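Local coordinates for protein myosin-4 (Saccharomyces cerevisiae, PDB 4LL6) that carries specific mRNAs such as ASH1 to the yeast bud as an actin-based motor recruited through SHE3, this chain being its globular tail domain, at residues 6-11 against 56-61; 37-42 against 191-196; 132-137 against 340-345; 226-231 against 300-305; 256-261 against 284-289. The protein carries 1 engineered substitution. All coordinates share one frame; numbering follows the deposited sequence.

The five contacts run the length of this all-helical globular tail, from contact 1 at one end to contact 4 at the other, their centres about 73 Å apart. Contacts 1 and 2 sit at the two ends of helix 41-55 and alternate along the chain, with centres about 29 Å apart. Contact 3, about 18 Å from contact 2 between centres, joins the long helix 120-155 to the chain arriving from beyond helix 310-320. Contact 5 is nested within the loop closed by contact 4, and contact 4 within that closed by contact 3. Contacts 4 and 5 both belong to the DIL region; through contact 3 the chain that follows it returns to helix 120-155.

Contact 1: 6-11 against 56-61; sequences DLLELL and NGLLIQ
Leu7, buried at the back of the contact, sends CD2 to 4.3 Å from Asn56 ND2, and its side chain also touches Ile369 near the C-terminal end of the model. One residue on, Leu8 sends CD1 obliquely across to Leu58 CD1 at 4.0 Å, with much of its side chain left at the surface. Leu11, a turn of helix further, meets both parts of the opposing turn. Its CB sits 3.5 Å from Leu58 CD1, while its CD1 lies 3.4 Å from Asn56 ND2. With CG opposite the carbonyl carbon (chi1 -67°), the branch of Leu11 runs at about a right angle to the Asn56 side chain and meets its amide through a methyl.

The opposing segment is the tight link between helices 41-55 and 59-78. Gly57, with positive phi, is the C-prime residue of a Schellman motif in which Leu58 N bonds to Leu53 O, and Leu58 then takes the N-cap position of the next helix. Leu11 also packs on Ser52 and Leu53, so helix 6-11 lies against the corner and the helix leading into it.

No hydrogen bond crosses between the two segments. Leu11 O is engaged by Tyr17 OH; the segments are held by apolar contact of leucine with leucine and with the Asn56 side chain, whose ND2 is already hydrogen-bonded to Ser52 O of helix 41-55.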
# COMPACT_ATOMS: atom_id res chain seq x y z
N ASP A 6 -26.75 -34.73 9.28
CA ASP A 6 -25.74 -35.13 8.30
C ASP A 6 -24.85 -33.93 7.98
O ASP A 6 -23.86 -34.04 7.25
CB ASP A 6 -26.39 -35.64 7.01
CG ASP A 6 -27.40 -36.75 7.25
OD1 ASP A 6 -27.02 -37.78 7.86
OD2 ASP A 6 -28.56 -36.59 6.82
N LEU A 7 -25.23 -32.77 8.51
CA LEU A 7 -24.47 -31.55 8.30
C LEU A 7 -23.24 -31.61 9.22
O LEU A 7 -22.09 -31.53 8.76
CB LEU A 7 -25.34 -30.34 8.63
CG LEU A 7 -24.72 -28.94 8.62
CD1 LEU A 7 -24.07 -28.66 7.27
CD2 LEU A 7 -25.79 -27.90 8.93
N LEU A 8 -23.49 -31.79 10.51
CA LEU A 8 -22.42 -31.88 11.48
C LEU A 8 -21.35 -32.89 11.06
O LEU A 8 -20.15 -32.66 11.24
CB LEU A 8 -22.99 -32.28 12.84
CG LEU A 8 -21.97 -32.30 13.99
CD1 LEU A 8 -21.24 -30.97 14.04
CD2 LEU A 8 -22.68 -32.59 15.31
N GLU A 9 -21.79 -34.01 10.48
CA GLU A 9 -20.87 -35.05 10.05
C GLU A 9 -20.03 -34.51 8.91
O GLU A 9 -18.82 -34.72 8.84
CB GLU A 9 -21.65 -36.29 9.59
CG GLU A 9 -20.80 -37.54 9.44
CD GLU A 9 -21.63 -38.77 9.13
OE1 GLU A 9 -22.61 -39.04 9.88
OE2 GLU A 9 -21.32 -39.47 8.14
N LEU A 10 -20.69 -33.80 8.01
CA LEU A 10 -20.03 -33.21 6.87
C LEU A 10 -19.00 -32.20 7.35
O LEU A 10 -17.82 -32.27 7.02
CB LEU A 10 -21.09 -32.53 5.99
CG LEU A 10 -20.69 -31.99 4.63
CD1 LEU A 10 -20.37 -33.14 3.67
CD2 LEU A 10 -21.84 -31.15 4.10
N LEU A 11 -19.46 -31.26 8.17
CA LEU A 11 -18.60 -30.22 8.68
C LEU A 11 -17.39 -30.69 9.46
O LEU A 11 -16.42 -29.96 9.58
CB LEU A 11 -19.41 -29.27 9.55
CG LEU A 11 -20.44 -28.44 8.79
CD1 LEU A 11 -21.20 -27.58 9.76
CD2 LEU A 11 -19.75 -27.57 7.74
N ASN A 56 -22.30 -24.00 14.21
CA ASN A 56 -22.32 -25.34 14.78
C ASN A 56 -21.26 -25.64 15.83
O ASN A 56 -21.00 -26.81 16.14
CB ASN A 56 -22.22 -26.37 13.65
CG ASN A 56 -23.41 -26.32 12.70
OD1 ASN A 56 -24.45 -26.91 12.96
ND2 ASN A 56 -23.24 -25.60 11.60
N GLY A 57 -20.63 -24.60 16.37
CA GLY A 57 -19.62 -24.79 17.40
C GLY A 57 -18.28 -25.39 17.01
O GLY A 57 -17.45 -25.69 17.89
N LEU A 58 -18.04 -25.57 15.72
CA LEU A 58 -16.77 -26.16 15.30
C LEU A 58 -15.71 -25.07 15.12
O LEU A 58 -15.33 -24.73 13.99
CB LEU A 58 -16.98 -26.95 14.01
CG LEU A 58 -18.02 -28.08 14.13
CD1 LEU A 58 -18.18 -28.78 12.79
CD2 LEU A 58 -17.59 -29.07 15.18
N LEU A 59 -15.25 -24.53 16.24
CA LEU A 59 -14.28 -23.43 16.25
C LEU A 59 -12.84 -23.83 15.91
O LEU A 59 -12.16 -23.15 15.15
CB LEU A 59 -14.34 -22.70 17.61
CG LEU A 59 -15.75 -22.31 18.08
CD1 LEU A 59 -15.69 -21.48 19.33
CD2 LEU A 59 -16.48 -21.55 16.97
N ILE A 60 -12.36 -24.94 16.46
CA ILE A 60 -11.00 -25.35 16.11
C ILE A 60 -11.01 -25.60 14.60
O ILE A 60 -10.05 -25.27 13.90
CB ILE A 60 -10.58 -26.60 16.89
CG1 ILE A 60 -10.49 -26.24 18.38
CG2 ILE A 60 -9.23 -27.11 16.39
CD1 ILE A 60 -10.02 -27.39 19.27
N GLN A 61 -12.11 -26.16 14.11
CA GLN A 61 -12.28 -26.44 12.69
C GLN A 61 -12.23 -25.17 11.86
O GLN A 61 -11.54 -25.10 10.85
CB GLN A 61 -13.61 -27.15 12.44
CG GLN A 61 -13.53 -28.64 12.60
CD GLN A 61 -13.85 -29.12 14.01
OE1 GLN A 61 -13.70 -30.30 14.31
NE2 GLN A 61 -14.30 -28.20 14.86

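Contact 2: 37-42 against 191-196; sequences DNVLGP and CKFQVV
The Phe193 ring meets Val39 CG1 obliquely, the methyl standing 3.7 Å from ring atom CD2, where a Schellman helix end meets a type I beta turn. The base of the same side chain is closer still: CG1 comes within 3.3 Å of Phe193 CA and 3.6 Å of Phe193 CB, so the methyl is seated tightly in the angle between backbone and ring. Phe193 also touches Val31.

Phe193 leaves helix 173-192, which the Schellman motif closes: Gln194, with positive phi, is its C-prime residue, and Gln194 N bonds to Cys191 O. Opposite, the beta turn from Asn38 to Gly41, closed by Gly41 N on Asn38 O at 2.8 Å, leads into helix 41-55 with Leu40 at the N-cap position. Val39 at the turn's second position thus projects against the helix end, its CG1 roughly trans to the backbone N (chi1 -150°).

Helix 85-96 ties both sides together through hydrogen bonds: Ser94 OG pairs with Phe193 O, and Asn95 ND2 with Val39 O. No hydrogen bond crosses between the two segments themselves; their apolar side-chain pair is Val39 with Phe193. The second methyl of Val39, CG2, lies 3.9 Å from Lys192 O, and at the outer margin Leu40 CD1 stands 4.2 Å from Gln194 OE1.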
# COMPACT_ATOMS: atom_id res chain seq x y z
N ASP A 37 -20.95 -10.90 -9.84
CA ASP A 37 -20.17 -11.48 -10.93
C ASP A 37 -19.36 -12.69 -10.48
O ASP A 37 -19.91 -13.73 -10.13
CB ASP A 37 -19.23 -10.42 -11.51
CG ASP A 37 -19.94 -9.42 -12.39
OD1 ASP A 37 -19.25 -8.51 -12.91
OD2 ASP A 37 -21.17 -9.52 -12.57
N ASN A 38 -18.04 -12.53 -10.51
CA ASN A 38 -17.09 -13.57 -10.12
C ASN A 38 -16.16 -13.05 -9.03
O ASN A 38 -15.69 -13.80 -8.17
CB ASN A 38 -16.23 -13.98 -11.33
CG ASN A 38 -16.94 -14.94 -12.26
OD1 ASN A 38 -16.41 -15.28 -13.32
ND2 ASN A 38 -18.13 -15.39 -11.87
N VAL A 39 -15.90 -11.74 -9.09
CA VAL A 39 -15.00 -11.07 -8.15
C VAL A 39 -15.06 -11.55 -6.71
O VAL A 39 -14.06 -12.01 -6.17
CB VAL A 39 -15.25 -9.56 -8.14
CG1 VAL A 39 -13.95 -8.84 -7.81
CG2 VAL A 39 -15.81 -9.11 -9.47
N LEU A 40 -16.22 -11.44 -6.09
CA LEU A 40 -16.35 -11.84 -4.70
C LEU A 40 -16.59 -13.32 -4.46
O LEU A 40 -17.07 -13.71 -3.40
CB LEU A 40 -17.44 -10.98 -4.04
CG LEU A 40 -17.11 -9.49 -4.09
CD1 LEU A 40 -17.95 -8.73 -3.08
CD2 LEU A 40 -15.62 -9.28 -3.77
N GLY A 41 -16.23 -14.16 -5.43
CA GLY A 41 -16.42 -15.60 -5.29
C GLY A 41 -15.62 -16.20 -4.15
O GLY A 41 -16.17 -16.97 -3.38
N PRO A 42 -14.33 -15.87 -4.02
CA PRO A 42 -13.49 -16.41 -2.94
C PRO A 42 -14.08 -16.12 -1.55
O PRO A 42 -14.30 -17.06 -0.77
CB PRO A 42 -12.16 -15.70 -3.16
CG PRO A 42 -12.12 -15.56 -4.65
CD PRO A 42 -13.51 -15.06 -4.94
N CYS A 191 -12.25 -0.37 -8.86
CA CYS A 191 -13.70 -0.21 -8.92
C CYS A 191 -14.39 -1.50 -9.32
O CYS A 191 -15.33 -1.96 -8.65
CB CYS A 191 -14.10 0.88 -9.93
SG CYS A 191 -13.93 2.56 -9.34
N LYS A 192 -13.93 -2.07 -10.43
CA LYS A 192 -14.48 -3.29 -10.99
C LYS A 192 -14.41 -4.46 -10.00
O LYS A 192 -15.32 -5.28 -9.94
CB LYS A 192 -13.74 -3.63 -12.29
CG LYS A 192 -14.36 -4.75 -13.14
CD LYS A 192 -13.86 -4.72 -14.61
CE LYS A 192 -12.49 -5.37 -14.82
NZ LYS A 192 -12.57 -6.86 -14.89
N PHE A 193 -13.34 -4.52 -9.21
CA PHE A 193 -13.19 -5.61 -8.25
C PHE A 193 -13.75 -5.26 -6.89
O PHE A 193 -13.49 -5.93 -5.90
CB PHE A 193 -11.73 -6.03 -8.13
CG PHE A 193 -11.25 -6.83 -9.30
CD1 PHE A 193 -10.00 -7.44 -9.27
CD2 PHE A 193 -12.04 -6.99 -10.43
CE1 PHE A 193 -9.56 -8.21 -10.35
CE2 PHE A 193 -11.60 -7.76 -11.51
CZ PHE A 193 -10.36 -8.36 -11.47
N GLN A 194 -14.53 -4.19 -6.87
CA GLN A 194 -15.22 -3.74 -5.68
C GLN A 194 -14.42 -3.53 -4.40
O GLN A 194 -14.84 -3.96 -3.32
CB GLN A 194 -16.39 -4.68 -5.38
CG GLN A 194 -17.45 -4.67 -6.47
CD GLN A 194 -18.62 -5.54 -6.12
OE1 GLN A 194 -19.32 -5.30 -5.14
NE2 GLN A 194 -18.86 -6.58 -6.93
N VAL A 195 -13.27 -2.88 -4.51
CA VAL A 195 -12.49 -2.60 -3.32
C VAL A 195 -13.33 -1.53 -2.61
O VAL A 195 -13.88 -0.64 -3.27
CB VAL A 195 -11.09 -2.03 -3.68
CG1 VAL A 195 -10.40 -1.52 -2.44
CG2 VAL A 195 -10.24 -3.13 -4.36
N VAL A 196 -13.45 -1.61 -1.29
CA VAL A 196 -14.23 -0.63 -0.56
C VAL A 196 -13.70 0.78 -0.74
O VAL A 196 -12.52 0.96 -1.04

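Contact 3: 132-137 against 340-345; sequences ETLKVF and DSAKNH
Three residues apart on one side of helix 120-155, Leu134 and Phe137 both hold CG trans to the backbone N (chi1 172° and 173°), which aims methyls and ring at 340-345. The Phe137 ring approaches Ala342 obliquely, with CE2 3.4 Å from Ala342 CB and CD2 following at 3.8 Å from the same methyl. Leu134 straddles the start of the turn: CD2 lies 3.7 Å from Lys343 CD, the two side chains crossing at about a right angle, and both its methyls stand 4.1 Å from Ser341 OG. Its CD1 also approaches the Ala342 backbone, 4.3 Å from Ala342 C.

Replacing Leu134 with an alanine would probably open a gap beside Ser341 and leave Lys343 CD without its apolar neighbour on the helix.

No hydrogen bond links the two segments directly, but the next residue of the helix supplies one, Asp138 OD2 with Ala342 N. Met199 of helix 197-221 touches both Phe137 and Ala342, and so completes a small apolar cluster around the alanine methyl. The arrangement fits the globular tail of class V-type myosins, in which the C-terminal part of the chain comes back along the helical bundle; here it crosses the flank of the long helix 120-155.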
# COMPACT_ATOMS: atom_id res chain seq x y z
N GLU A 132 -6.91 -11.24 13.55
CA GLU A 132 -5.97 -12.03 12.76
C GLU A 132 -6.09 -11.90 11.25
O GLU A 132 -5.07 -11.89 10.54
CB GLU A 132 -6.08 -13.50 13.15
CG GLU A 132 -5.91 -13.73 14.64
CD GLU A 132 -4.53 -13.34 15.14
OE1 GLU A 132 -3.55 -13.97 14.68
OE2 GLU A 132 -4.43 -12.41 15.97
N THR A 133 -7.31 -11.84 10.73
CA THR A 133 -7.46 -11.73 9.29
C THR A 133 -7.00 -10.35 8.85
O THR A 133 -6.60 -10.14 7.70
CB THR A 133 -8.92 -12.02 8.84
OG1 THR A 133 -9.80 -11.06 9.43
CG2 THR A 133 -9.33 -13.44 9.25
N LEU A 134 -7.03 -9.41 9.78
CA LEU A 134 -6.57 -8.05 9.50
C LEU A 134 -5.04 -8.08 9.48
O LEU A 134 -4.41 -7.45 8.62
CB LEU A 134 -7.09 -7.08 10.56
CG LEU A 134 -6.56 -5.65 10.56
CD1 LEU A 134 -6.92 -4.98 9.25
CD2 LEU A 134 -7.15 -4.89 11.72
N LYS A 135 -4.43 -8.81 10.41
CA LYS A 135 -2.97 -8.93 10.46
C LYS A 135 -2.41 -9.53 9.17
O LYS A 135 -1.35 -9.14 8.70
CB LYS A 135 -2.52 -9.81 11.63
CG LYS A 135 -2.26 -9.08 12.95
CD LYS A 135 -1.70 -10.04 14.02
CE LYS A 135 -1.34 -9.32 15.32
NZ LYS A 135 -2.52 -8.72 16.02
N VAL A 136 -3.12 -10.50 8.61
CA VAL A 136 -2.67 -11.14 7.39
C VAL A 136 -2.92 -10.20 6.20
O VAL A 136 -2.10 -10.08 5.31
CB VAL A 136 -3.39 -12.49 7.15
CG1 VAL A 136 -3.02 -13.05 5.78
CG2 VAL A 136 -3.00 -13.50 8.23
N PHE A 137 -4.06 -9.53 6.22
CA PHE A 137 -4.39 -8.61 5.13
C PHE A 137 -3.31 -7.55 5.04
O PHE A 137 -2.86 -7.20 3.95
CB PHE A 137 -5.74 -7.94 5.37
CG PHE A 137 -6.04 -6.88 4.37
CD1 PHE A 137 -6.67 -7.21 3.17
CD2 PHE A 137 -5.59 -5.57 4.58
CE1 PHE A 137 -6.86 -6.25 2.18
CE2 PHE A 137 -5.76 -4.60 3.60
CZ PHE A 137 -6.40 -4.94 2.39
N ASP A 340 0.32 2.16 7.20
CA ASP A 340 -0.46 1.91 8.41
C ASP A 340 -1.38 0.73 8.15
O ASP A 340 -1.58 0.32 7.01
CB ASP A 340 -1.28 3.14 8.81
CG ASP A 340 -0.42 4.36 9.07
OD1 ASP A 340 0.77 4.18 9.43
OD2 ASP A 340 -0.94 5.49 8.93
N SER A 341 -1.92 0.19 9.24
CA SER A 341 -2.85 -0.93 9.20
C SER A 341 -4.10 -0.46 8.47
O SER A 341 -4.50 0.68 8.62
CB SER A 341 -3.20 -1.35 10.62
OG SER A 341 -4.41 -2.09 10.64
N ALA A 342 -4.71 -1.35 7.70
CA ALA A 342 -5.92 -1.01 6.96
C ALA A 342 -7.09 -0.93 7.95
O ALA A 342 -8.23 -0.69 7.58
CB ALA A 342 -6.19 -2.07 5.90
N LYS A 343 -6.76 -1.13 9.22
CA LYS A 343 -7.71 -1.10 10.33
C LYS A 343 -9.00 -0.30 10.15
O LYS A 343 -10.05 -0.86 9.86
CB LYS A 343 -6.97 -0.60 11.58
CG LYS A 343 -7.82 -0.46 12.81
CD LYS A 343 -8.26 -1.80 13.34
CE LYS A 343 -8.40 -1.74 14.85
NZ LYS A 343 -7.10 -1.37 15.49
N ASN A 344 -8.93 1.01 10.33
CA ASN A 344 -10.13 1.85 10.24
C ASN A 344 -10.65 2.03 8.83
O ASN A 344 -11.65 2.71 8.61
CB ASN A 344 -9.86 3.23 10.85
CG ASN A 344 -9.18 3.15 12.22
OD1 ASN A 344 -9.62 2.40 13.11
ND2 ASN A 344 -8.12 3.94 12.41
N HIS A 345 -10.00 1.39 7.86
CA HIS A 345 -10.41 1.54 6.47
C HIS A 345 -11.19 0.39 5.89
O HIS A 345 -11.64 0.47 4.75
CB HIS A 345 -9.18 1.77 5.59
CG HIS A 345 -8.52 3.10 5.78
ND1 HIS A 345 -8.84 4.20 5.02
CD2 HIS A 345 -7.50 3.48 6.59
CE1 HIS A 345 -8.06 5.21 5.36
NE2 HIS A 345 -7.24 4.80 6.31

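Contact 4: 226-231 against 300-305; sequences LNWKYG and PANKGE
Asn227 and Ala301 mark the closest backbone approach, their CA atoms 5.9 Å apart, between two very different pieces of chain. Residues 226-227 are extended before helix 228-245 begins, and 300-305 is an irregular loop leaving helix 288-295 for helix 310-320. Just upstream, backbone hydrogen bonds join Leu226 to Lys297 and to Lys299, which brings the loop alongside the helix start.

The side chain of Asn227 serves both. As N-cap, its OD1 accepts from Tyr230 N at 2.9 Å; the bond is bent, 132° at the hydrogen, with the donor 26° from the carbonyl plane. CG sits between the backbone N and the carbonyl carbon (chi1 41°), turning the amide back over the helix start while ND2 hydrogen-bonds to Lys299 O. In the helical DIL region of the globular tail, this capped helix start thus meets the loop before helix 310-320. The amide lies against Ala301, its CG 4.0 Å from Ala301 CB. An alanine in place of Asn227 is likely to cost Tyr230 N its side-chain cap, leaving the weak bond to the backbone O of residue 227, and Lys299 O its side-chain donor.

Ala301 CB also presses on the Trp228 indole, 3.1 Å from NE1, a tight approach made obliquely to the ring. Lys229 CB covers one indole face, 3.4 Å above the plane over its centre. At the ring's edge, near its plane, Asn302 ND2 stands 4.4 Å from Trp228 CZ2.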
# COMPACT_ATOMS: atom_id res chain seq x y z
N LEU A 226 22.00 19.89 -8.60
CA LEU A 226 20.76 20.47 -8.10
C LEU A 226 20.94 21.96 -7.90
O LEU A 226 22.00 22.40 -7.44
CB LEU A 226 20.37 19.83 -6.77
CG LEU A 226 20.28 18.30 -6.72
CD1 LEU A 226 19.86 17.87 -5.31
CD2 LEU A 226 19.28 17.80 -7.79
N ASN A 227 19.91 22.73 -8.23
CA ASN A 227 19.93 24.19 -8.08
C ASN A 227 18.50 24.70 -8.01
O ASN A 227 17.57 23.92 -8.08
CB ASN A 227 20.68 24.86 -9.25
CG ASN A 227 20.36 24.22 -10.60
OD1 ASN A 227 19.22 24.26 -11.08
ND2 ASN A 227 21.37 23.61 -11.21
N TRP A 228 18.34 26.02 -7.87
CA TRP A 228 17.00 26.62 -7.80
C TRP A 228 16.14 26.19 -9.00
O TRP A 228 15.01 25.76 -8.84
CB TRP A 228 17.10 28.15 -7.77
CG TRP A 228 17.67 28.73 -9.03
CD1 TRP A 228 19.00 28.90 -9.33
CD2 TRP A 228 16.94 29.10 -10.22
NE1 TRP A 228 19.14 29.35 -10.63
CE2 TRP A 228 17.89 29.47 -11.20
CE3 TRP A 228 15.58 29.14 -10.55
CZ2 TRP A 228 17.52 29.89 -12.49
CZ3 TRP A 228 15.21 29.54 -11.83
CH2 TRP A 228 16.18 29.92 -12.78
N LYS A 229 16.70 26.31 -10.20
CA LYS A 229 16.01 25.97 -11.44
C LYS A 229 15.57 24.51 -11.45
O LYS A 229 14.54 24.15 -12.03
CB LYS A 229 16.92 26.29 -12.64
CG LYS A 229 16.32 26.01 -14.01
CD LYS A 229 15.22 27.00 -14.40
CE LYS A 229 14.62 26.62 -15.76
NZ LYS A 229 13.54 27.53 -16.25
N TYR A 230 16.36 23.65 -10.81
CA TYR A 230 16.02 22.24 -10.75
C TYR A 230 14.74 22.14 -9.91
O TYR A 230 13.83 21.37 -10.23
CB TYR A 230 17.17 21.44 -10.11
CG TYR A 230 16.94 19.95 -10.06
CD1 TYR A 230 17.20 19.13 -11.17
CD2 TYR A 230 16.36 19.37 -8.94
CE1 TYR A 230 16.88 17.76 -11.14
CE2 TYR A 230 16.03 18.03 -8.91
CZ TYR A 230 16.28 17.23 -10.00
OH TYR A 230 15.87 15.92 -9.94
N GLY A 231 14.66 22.96 -8.85
CA GLY A 231 13.50 22.98 -7.97
C GLY A 231 12.20 23.37 -8.67
O GLY A 231 11.17 22.72 -8.47
N PRO A 300 25.71 25.54 -9.23
CA PRO A 300 25.12 26.78 -9.73
C PRO A 300 24.46 26.64 -11.10
O PRO A 300 25.02 26.03 -12.02
CB PRO A 300 26.32 27.74 -9.77
CG PRO A 300 27.16 27.25 -8.62
CD PRO A 300 27.10 25.75 -8.79
N ALA A 301 23.26 27.20 -11.25
CA ALA A 301 22.55 27.11 -12.52
C ALA A 301 23.31 27.90 -13.57
O ALA A 301 23.92 27.32 -14.49
CB ALA A 301 21.14 27.66 -12.38
N ASN A 302 23.27 29.22 -13.43
CA ASN A 302 23.95 30.12 -14.35
C ASN A 302 25.46 29.89 -14.24
O ASN A 302 26.04 30.06 -13.17
CB ASN A 302 23.63 31.58 -14.00
CG ASN A 302 22.13 31.88 -14.04
OD1 ASN A 302 21.70 32.97 -13.66
ND2 ASN A 302 21.34 30.92 -14.50
N LYS A 303 26.07 29.49 -15.35
CA LYS A 303 27.50 29.24 -15.38
C LYS A 303 28.28 30.40 -14.76
O LYS A 303 28.25 31.52 -15.26
CB LYS A 303 27.96 28.99 -16.83
CG LYS A 303 27.44 27.70 -17.46
CD LYS A 303 28.05 26.45 -16.81
CE LYS A 303 27.50 26.20 -15.41
NZ LYS A 303 28.26 25.14 -14.68
N GLY A 304 28.97 30.11 -13.66
CA GLY A 304 29.74 31.14 -12.98
C GLY A 304 28.88 32.00 -12.07
O GLY A 304 28.90 33.22 -12.17
N GLU A 305 28.11 31.36 -11.19
CA GLU A 305 27.25 32.08 -10.26
C GLU A 305 27.41 31.60 -8.82
O GLU A 305 28.29 30.79 -8.52
CB GLU A 305 25.78 31.97 -10.70
CG GLU A 305 25.35 33.06 -11.67
CD GLU A 305 25.18 34.42 -11.00
OE1 GLU A 305 24.05 34.72 -10.53
OE2 GLU A 305 26.16 35.18 -10.93

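Contact 5: 256-261 against 284-289; sequences LIQIIQ and YALNPA
Ala285 makes two different contacts with helix 257-266. Its carbonyl O accepts a hydrogen bond from Gln258 NE2 at 3.0 Å, the angle at the hydrogen being 149°. The donor lies in the carbonyl plane, although the acceptor is tilted 21° out of the Gln258 amide plane. The methyl of Ala285 meets the next turn of the helix, with CB 3.9 Å from Gln261 CG. A bound acetic acid, probably from the crystallisation liquor, also lies about 3 Å from this alanine's side chain.

Leu286 follows, and its side chain and that of Gln258 slide past each other in opposite directions. CD1 lies 4.0 Å from Gln258 CG, and CD2 is 4.4 Å from Gln261 CB, so the branch faces the stem of both glutamines. Phe216, Ile291 and Ile294 touch Leu286 as well and bury it.

The Gln258 chain is bent at its second torsion (chi2 68°), which carries NE2 to the loop. OE1 pairs with Asn212 ND2, while Asn212 OD1 pairs with Ile259 N; with a partner at each end, the rotation of the Gln258 amide is well defined.

Asn287 next N-caps helix 288-295, OD1 accepting from Gln290 N, and its ND2 bonds to Glu332 O. The arrangement is thus a loop leading into a capped helix, docked on a neighbouring helix within the helical DIL region of the tail.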
# COMPACT_ATOMS: atom_id res chain seq x y z
N LEU A 256 3.73 13.17 0.23
CA LEU A 256 4.94 13.47 -0.53
C LEU A 256 5.80 14.52 0.14
O LEU A 256 6.58 15.21 -0.52
CB LEU A 256 4.58 14.02 -1.91
CG LEU A 256 3.73 13.09 -2.75
CD1 LEU A 256 3.12 13.86 -3.88
CD2 LEU A 256 4.60 11.96 -3.24
N ILE A 257 5.70 14.63 1.46
CA ILE A 257 6.44 15.67 2.14
C ILE A 257 7.99 15.68 2.02
O ILE A 257 8.58 16.75 1.97
CB ILE A 257 6.00 15.74 3.62
CG1 ILE A 257 6.25 17.16 4.14
CG2 ILE A 257 6.66 14.65 4.44
CD1 ILE A 257 5.44 18.23 3.38
N GLN A 258 8.64 14.53 1.92
CA GLN A 258 10.10 14.52 1.79
C GLN A 258 10.57 15.00 0.42
O GLN A 258 11.51 15.80 0.33
CB GLN A 258 10.69 13.13 2.05
CG GLN A 258 10.84 12.79 3.53
CD GLN A 258 9.50 12.61 4.22
OE1 GLN A 258 8.56 12.08 3.62
NE2 GLN A 258 9.41 13.02 5.47
N ILE A 259 9.93 14.54 -0.65
CA ILE A 259 10.33 14.99 -1.98
C ILE A 259 9.97 16.47 -2.17
O ILE A 259 10.74 17.23 -2.76
CB ILE A 259 9.69 14.11 -3.10
CG1 ILE A 259 10.23 14.55 -4.46
CG2 ILE A 259 8.18 14.21 -3.08
CD1 ILE A 259 11.74 14.48 -4.58
N ILE A 260 8.83 16.89 -1.64
CA ILE A 260 8.40 18.28 -1.72
C ILE A 260 9.33 19.24 -0.93
O ILE A 260 9.76 20.25 -1.50
CB ILE A 260 6.93 18.43 -1.21
CG1 ILE A 260 5.96 17.81 -2.23
CG2 ILE A 260 6.58 19.90 -0.98
CD1 ILE A 260 4.48 18.06 -1.95
N GLN A 261 9.63 18.95 0.34
CA GLN A 261 10.50 19.82 1.15
C GLN A 261 11.85 19.91 0.46
O GLN A 261 12.41 20.99 0.28
CB GLN A 261 10.74 19.29 2.58
CG GLN A 261 9.56 19.35 3.53
CD GLN A 261 8.96 20.74 3.65
OE1 GLN A 261 9.66 21.70 3.98
NE2 GLN A 261 7.66 20.84 3.40
N TYR A 284 12.52 18.60 11.09
CA TYR A 284 12.40 17.16 11.19
C TYR A 284 11.72 16.53 9.98
O TYR A 284 11.78 15.30 9.82
CB TYR A 284 11.68 16.80 12.50
CG TYR A 284 12.45 17.26 13.72
CD1 TYR A 284 13.59 16.58 14.16
CD2 TYR A 284 12.08 18.43 14.39
CE1 TYR A 284 14.34 17.05 15.24
CE2 TYR A 284 12.83 18.91 15.47
CZ TYR A 284 13.96 18.22 15.88
OH TYR A 284 14.70 18.71 16.93
N ALA A 285 11.07 17.35 9.15
CA ALA A 285 10.41 16.87 7.92
C ALA A 285 11.50 16.17 7.10
O ALA A 285 11.28 15.15 6.43
CB ALA A 285 9.84 18.03 7.14
N LEU A 286 12.69 16.75 7.17
CA LEU A 286 13.87 16.26 6.49
C LEU A 286 14.90 16.42 7.61
O LEU A 286 14.85 17.39 8.35
CB LEU A 286 14.16 17.17 5.29
CG LEU A 286 14.72 16.52 4.02
CD1 LEU A 286 13.87 15.33 3.55
CD2 LEU A 286 14.76 17.60 2.94
N ASN A 287 15.82 15.47 7.78
CA ASN A 287 16.80 15.60 8.86
C ASN A 287 18.13 16.22 8.40
O ASN A 287 18.46 16.15 7.22
CB ASN A 287 17.05 14.24 9.54
CG ASN A 287 17.93 13.32 8.72
OD1 ASN A 287 18.85 13.77 8.04
ND2 ASN A 287 17.68 12.02 8.81
N PRO A 288 18.90 16.83 9.32
CA PRO A 288 20.18 17.46 8.99
C PRO A 288 21.08 16.71 8.01
O PRO A 288 21.67 17.33 7.12
CB PRO A 288 20.84 17.66 10.36
CG PRO A 288 20.16 16.63 11.23
CD PRO A 288 18.74 16.74 10.79
N ALA A 289 21.18 15.40 8.14
CA ALA A 289 22.01 14.62 7.23
C ALA A 289 21.40 14.56 5.83
O ALA A 289 22.12 14.45 4.84
CB ALA A 289 22.23 13.22 7.76